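Long-range contact in calmodulin, putative (Entamoeba histolytica, PDB 4OCI), which binds calcium in an EF-hand loop and is involved in initiating the phagocytosis of human erythrocytes by the parasite: residues 20-28 with 47-58. Numbering follows the deposited sequence.
Sequences DGYLTLNEF and TYNSNSKVRGMS. With CA (calcium ion), chain B.
Leu23 and Met57, a selenomethionine here, form a single antiparallel hydrogen-bonded pair, the bridge that couples the two loops of a paired EF-hand lobe. Leu23 N gives its hydrogen to Met57 O at 2.9 Å, and Met57 N returns the bond to Leu23 O. Leu23 O also accepts from Tyr48 OH at 2.8 Å, in the plane of its carbonyl, so two donors grip one oxygen. With CG anti to the backbone N (chi1 -176°), the Tyr48 ring reaches from helix 41-50 to the bridge. Leu25 CA sits over the centre of one ring face, Ser52 CB lies over the opposite face nearer the rim, and Leu23 O meets the edge. Phe28 runs antiparallel alongside Tyr48, its CB 3.7 Å from Tyr48 CD1, with the two planes at 45°. An extended Met57 chain bends only at its last torsion (chi3 -97°), bringing CE over one Phe28 face, toward the rim, as a CH-pi contact, while SE meets the ring obliquely, a Met-aromatic contact; Phe62 and Leu69 of helix 59-71 also pack on this ring. On the calcium side, the Tyr22 ring receives Arg55 CB squarely over its centre, 3.7 Å from the centroid, while Arg55 CD follows near CE2. The Tyr22 backbone binds the metal together with Asp16, Asp18 and Asp20: its O lies 2.2 Å from the calcium ion, and Asp20 OD1 lies 2.1 Å from it.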
loop_
_atom_site.group_PDB
_atom_site.type_symbol
_atom_site.label_atom_id
_atom_site.label_comp_id
_atom_site.label_asym_id
_atom_site.label_seq_id
_atom_site.Cartn_x
_atom_site.Cartn_y
_atom_site.Cartn_z
ATOM N N ASP A 20 21.499 3.255 -1.399
ATOM C CA ASP A 20 21.808 1.885 -0.993
ATOM C C ASP A 20 21.444 0.835 -2.006
ATOM O O ASP A 20 21.656 -0.341 -1.740
ATOM C CB ASP A 20 21.225 1.541 0.384
ATOM C CG ASP A 20 19.648 1.550 0.407
ATOM O OD1 ASP A 20 19.032 1.991 -0.595
ATOM O OD2 ASP A 20 19.040 1.176 1.447
ATOM N N GLY A 21 20.900 1.226 -3.154
ATOM C CA GLY A 21 20.412 0.262 -4.193
ATOM C C GLY A 21 19.007 -0.352 -3.966
ATOM O O GLY A 21 18.670 -1.397 -4.578
ATOM N N TYR A 22 18.191 0.249 -3.102
ATOM C CA TYR A 22 16.867 -0.255 -2.733
ATOM C C TYR A 22 15.906 0.868 -2.737
ATOM O O TYR A 22 16.197 1.862 -2.156
ATOM C CB TYR A 22 16.837 -0.877 -1.305
ATOM C CG TYR A 22 17.662 -2.165 -1.323
ATOM C CD1 TYR A 22 17.122 -3.372 -1.783
ATOM C CD2 TYR A 22 19.022 -2.149 -0.923
ATOM C CE1 TYR A 22 17.878 -4.544 -1.820
ATOM C CE2 TYR A 22 19.802 -3.308 -1.006
ATOM C CZ TYR A 22 19.217 -4.483 -1.446
ATOM O OH TYR A 22 19.971 -5.609 -1.500
ATOM N N LEU A 23 14.695 0.666 -3.269
ATOM C CA LEU A 23 13.649 1.658 -3.129
ATOM C C LEU A 23 12.774 1.435 -1.916
ATOM O O LEU A 23 12.442 0.261 -1.612
ATOM C CB LEU A 23 12.757 1.631 -4.399
ATOM C CG LEU A 23 13.460 1.922 -5.709
ATOM C CD1 LEU A 23 12.400 1.918 -6.768
ATOM C CD2 LEU A 23 14.165 3.314 -5.594
ATOM N N THR A 24 12.424 2.527 -1.220
ATOM C CA THR A 24 11.320 2.495 -0.229
ATOM C C THR A 24 9.975 2.358 -0.950
ATOM O O THR A 24 9.918 2.447 -2.157
ATOM C CB THR A 24 11.253 3.720 0.617
ATOM O OG1 THR A 24 10.973 4.836 -0.224
ATOM C CG2 THR A 24 12.571 3.954 1.388
ATOM N N LEU A 25 8.873 2.161 -0.203
ATOM C CA LEU A 25 7.552 2.106 -0.803
ATOM C C LEU A 25 7.206 3.415 -1.474
ATOM O O LEU A 25 6.798 3.403 -2.627
ATOM C CB LEU A 25 6.527 1.848 0.330
ATOM C CG LEU A 25 5.072 1.956 -0.113
ATOM C CD1 LEU A 25 4.704 0.969 -1.174
ATOM C CD2 LEU A 25 4.271 1.741 1.247
ATOM N N ASN A 26 7.410 4.556 -0.827
ATOM C CA ASN A 26 7.075 5.831 -1.531
ATOM C C ASN A 26 7.899 6.116 -2.784
ATOM O O ASN A 26 7.350 6.623 -3.759
ATOM C CB ASN A 26 7.210 7.034 -0.609
ATOM C CG ASN A 26 6.028 7.149 0.296
ATOM O OD1 ASN A 26 4.905 6.673 -0.028
ATOM N ND2 ASN A 26 6.252 7.737 1.464
ATOM N N GLU A 27 9.190 5.740 -2.790
ATOM C CA GLU A 27 10.026 5.872 -3.987
ATOM C C GLU A 27 9.573 4.966 -5.109
ATOM O O GLU A 27 9.589 5.388 -6.270
ATOM C CB GLU A 27 11.509 5.586 -3.694
ATOM C CG GLU A 27 12.118 6.694 -2.765
ATOM C CD GLU A 27 13.441 6.288 -2.085
ATOM O OE1 GLU A 27 13.802 5.071 -2.145
ATOM O OE2 GLU A 27 14.124 7.198 -1.463
ATOM N N PHE A 28 9.183 3.746 -4.792
ATOM C CA PHE A 28 8.614 2.832 -5.788
ATOM C C PHE A 28 7.343 3.365 -6.414
ATOM O O PHE A 28 7.204 3.373 -7.645
ATOM C CB PHE A 28 8.345 1.491 -5.169
ATOM C CG PHE A 28 7.679 0.489 -6.102
ATOM C CD1 PHE A 28 8.334 0.031 -7.219
ATOM C CD2 PHE A 28 6.394 -0.009 -5.840
ATOM C CE1 PHE A 28 7.734 -0.952 -8.088
ATOM C CE2 PHE A 28 5.812 -0.961 -6.711
ATOM C CZ PHE A 28 6.465 -1.413 -7.812
ATOM N N THR A 47 1.898 -4.775 -4.664
ATOM C CA THR A 47 3.008 -5.342 -5.455
ATOM C C THR A 47 4.323 -5.136 -4.716
ATOM O O THR A 47 5.142 -6.034 -4.632
ATOM C CB THR A 47 3.072 -4.621 -6.851
ATOM O OG1 THR A 47 1.793 -4.782 -7.487
ATOM C CG2 THR A 47 4.223 -5.142 -7.778
ATOM N N TYR A 48 4.514 -3.937 -4.165
ATOM C CA TYR A 48 5.739 -3.687 -3.363
ATOM C C TYR A 48 5.835 -4.698 -2.186
ATOM O O TYR A 48 6.903 -5.274 -1.928
ATOM C CB TYR A 48 5.719 -2.230 -2.862
ATOM C CG TYR A 48 6.984 -1.872 -2.124
ATOM C CD1 TYR A 48 8.066 -1.340 -2.792
ATOM C CD2 TYR A 48 7.131 -2.145 -0.715
ATOM C CE1 TYR A 48 9.291 -1.013 -2.085
ATOM C CE2 TYR A 48 8.327 -1.844 -0.012
ATOM C CZ TYR A 48 9.389 -1.252 -0.705
ATOM O OH TYR A 48 10.554 -0.949 -0.016
ATOM N N ASN A 49 4.736 -4.895 -1.455
ATOM C CA ASN A 49 4.721 -5.761 -0.290
ATOM C C ASN A 49 5.129 -7.211 -0.680
ATOM O O ASN A 49 5.874 -7.883 0.020
ATOM C CB ASN A 49 3.331 -5.752 0.373
ATOM C CG ASN A 49 3.286 -6.626 1.566
ATOM O OD1 ASN A 49 2.697 -7.675 1.504
ATOM N ND2 ASN A 49 4.000 -6.263 2.635
ATOM N N SER A 50 4.687 -7.661 -1.834
ATOM C CA SER A 50 4.975 -9.034 -2.271
ATOM C C SER A 50 6.365 -9.156 -2.890
ATOM O O SER A 50 6.853 -10.245 -3.107
ATOM C CB SER A 50 3.962 -9.422 -3.329
ATOM O OG SER A 50 2.725 -9.622 -2.655
ATOM N N ASN A 51 7.002 -8.059 -3.223
ATOM C CA ASN A 51 8.261 -8.164 -3.986
ATOM C C ASN A 51 9.309 -7.228 -3.398
ATOM O O ASN A 51 9.891 -6.370 -4.088
ATOM C CB ASN A 51 8.004 -7.828 -5.455
ATOM C CG ASN A 51 7.039 -8.811 -6.102
ATOM O OD1 ASN A 51 7.414 -9.920 -6.483
ATOM N ND2 ASN A 51 5.785 -8.427 -6.186
ATOM N N SER A 52 9.487 -7.277 -2.106
ATOM C CA SER A 52 10.567 -6.484 -1.577
ATOM C C SER A 52 11.187 -7.346 -0.502
ATOM O O SER A 52 10.500 -8.137 0.139
ATOM C CB SER A 52 10.077 -5.191 -1.014
ATOM O OG SER A 52 8.986 -5.404 -0.135
ATOM N N LYS A 53 12.482 -7.206 -0.328
ATOM C CA LYS A 53 13.169 -7.799 0.831
ATOM C C LYS A 53 12.993 -6.854 1.980
ATOM O O LYS A 53 12.482 -5.699 1.834
ATOM C CB LYS A 53 14.679 -7.862 0.536
ATOM C CG LYS A 53 15.135 -8.378 -0.908
ATOM C CD LYS A 53 14.430 -9.657 -1.412
ATOM C CE LYS A 53 15.052 -10.972 -0.861
ATOM N NZ LYS A 53 14.904 -11.029 0.669
ATOM N N VAL A 54 13.532 -7.260 3.117
ATOM C CA VAL A 54 13.607 -6.337 4.219
ATOM C C VAL A 54 14.235 -4.981 3.912
ATOM O O VAL A 54 13.730 -3.983 4.351
ATOM C CB VAL A 54 14.266 -6.996 5.511
ATOM C CG1 VAL A 54 14.563 -5.938 6.504
ATOM C CG2 VAL A 54 13.271 -8.033 6.096
ATOM N N ARG A 55 15.350 -4.943 3.179
ATOM C CA ARG A 55 15.998 -3.724 2.741
ATOM C C ARG A 55 15.162 -2.864 1.775
ATOM O O ARG A 55 15.453 -1.686 1.550
ATOM C CB ARG A 55 17.351 -4.103 2.060
ATOM C CG ARG A 55 18.324 -4.650 3.074
ATOM C CD ARG A 55 19.704 -4.709 2.479
ATOM N NE ARG A 55 20.681 -5.454 3.282
ATOM C CZ ARG A 55 21.694 -4.888 3.949
ATOM N NH1 ARG A 55 21.844 -3.556 3.970
ATOM N NH2 ARG A 55 22.565 -5.660 4.608
ATOM N N GLY A 56 14.130 -3.415 1.155
ATOM C CA GLY A 56 13.426 -2.589 0.186
ATOM C C GLY A 56 13.395 -3.341 -1.140
ATOM O O GLY A 56 13.527 -4.555 -1.176
HETATM N N MSE A 57 13.176 -2.617 -2.222
HETATM C CA MSE A 57 13.040 -3.213 -3.507
HETATM C C MSE A 57 14.322 -3.016 -4.339
HETATM O O MSE A 57 14.725 -1.909 -4.531
HETATM C CB MSE A 57 11.817 -2.606 -4.219
HETATM C CG MSE A 57 11.613 -3.333 -5.556
HETATM SE SE MSE A 57 10.212 -2.463 -6.456
HETATM C CE MSE A 57 8.913 -3.840 -5.789
ATOM N N SER A 58 14.951 -4.088 -4.795
ATOM C CA SER A 58 16.219 -4.020 -5.548
ATOM C C SER A 58 15.897 -3.716 -6.994
ATOM O O SER A 58 14.720 -3.682 -7.384
ATOM C CB SER A 58 16.925 -5.392 -5.455
ATOM O OG SER A 58 16.166 -6.295 -6.248
HETATM CA CA CA B . 17.336 3.244 -0.923
HETATM O O HOH W 1 20.914 -1.444 2.706
HETATM O O HOH W 2 16.717 2.426 0.895
HETATM O O HOH W 3 15.923 4.737 -0.570
#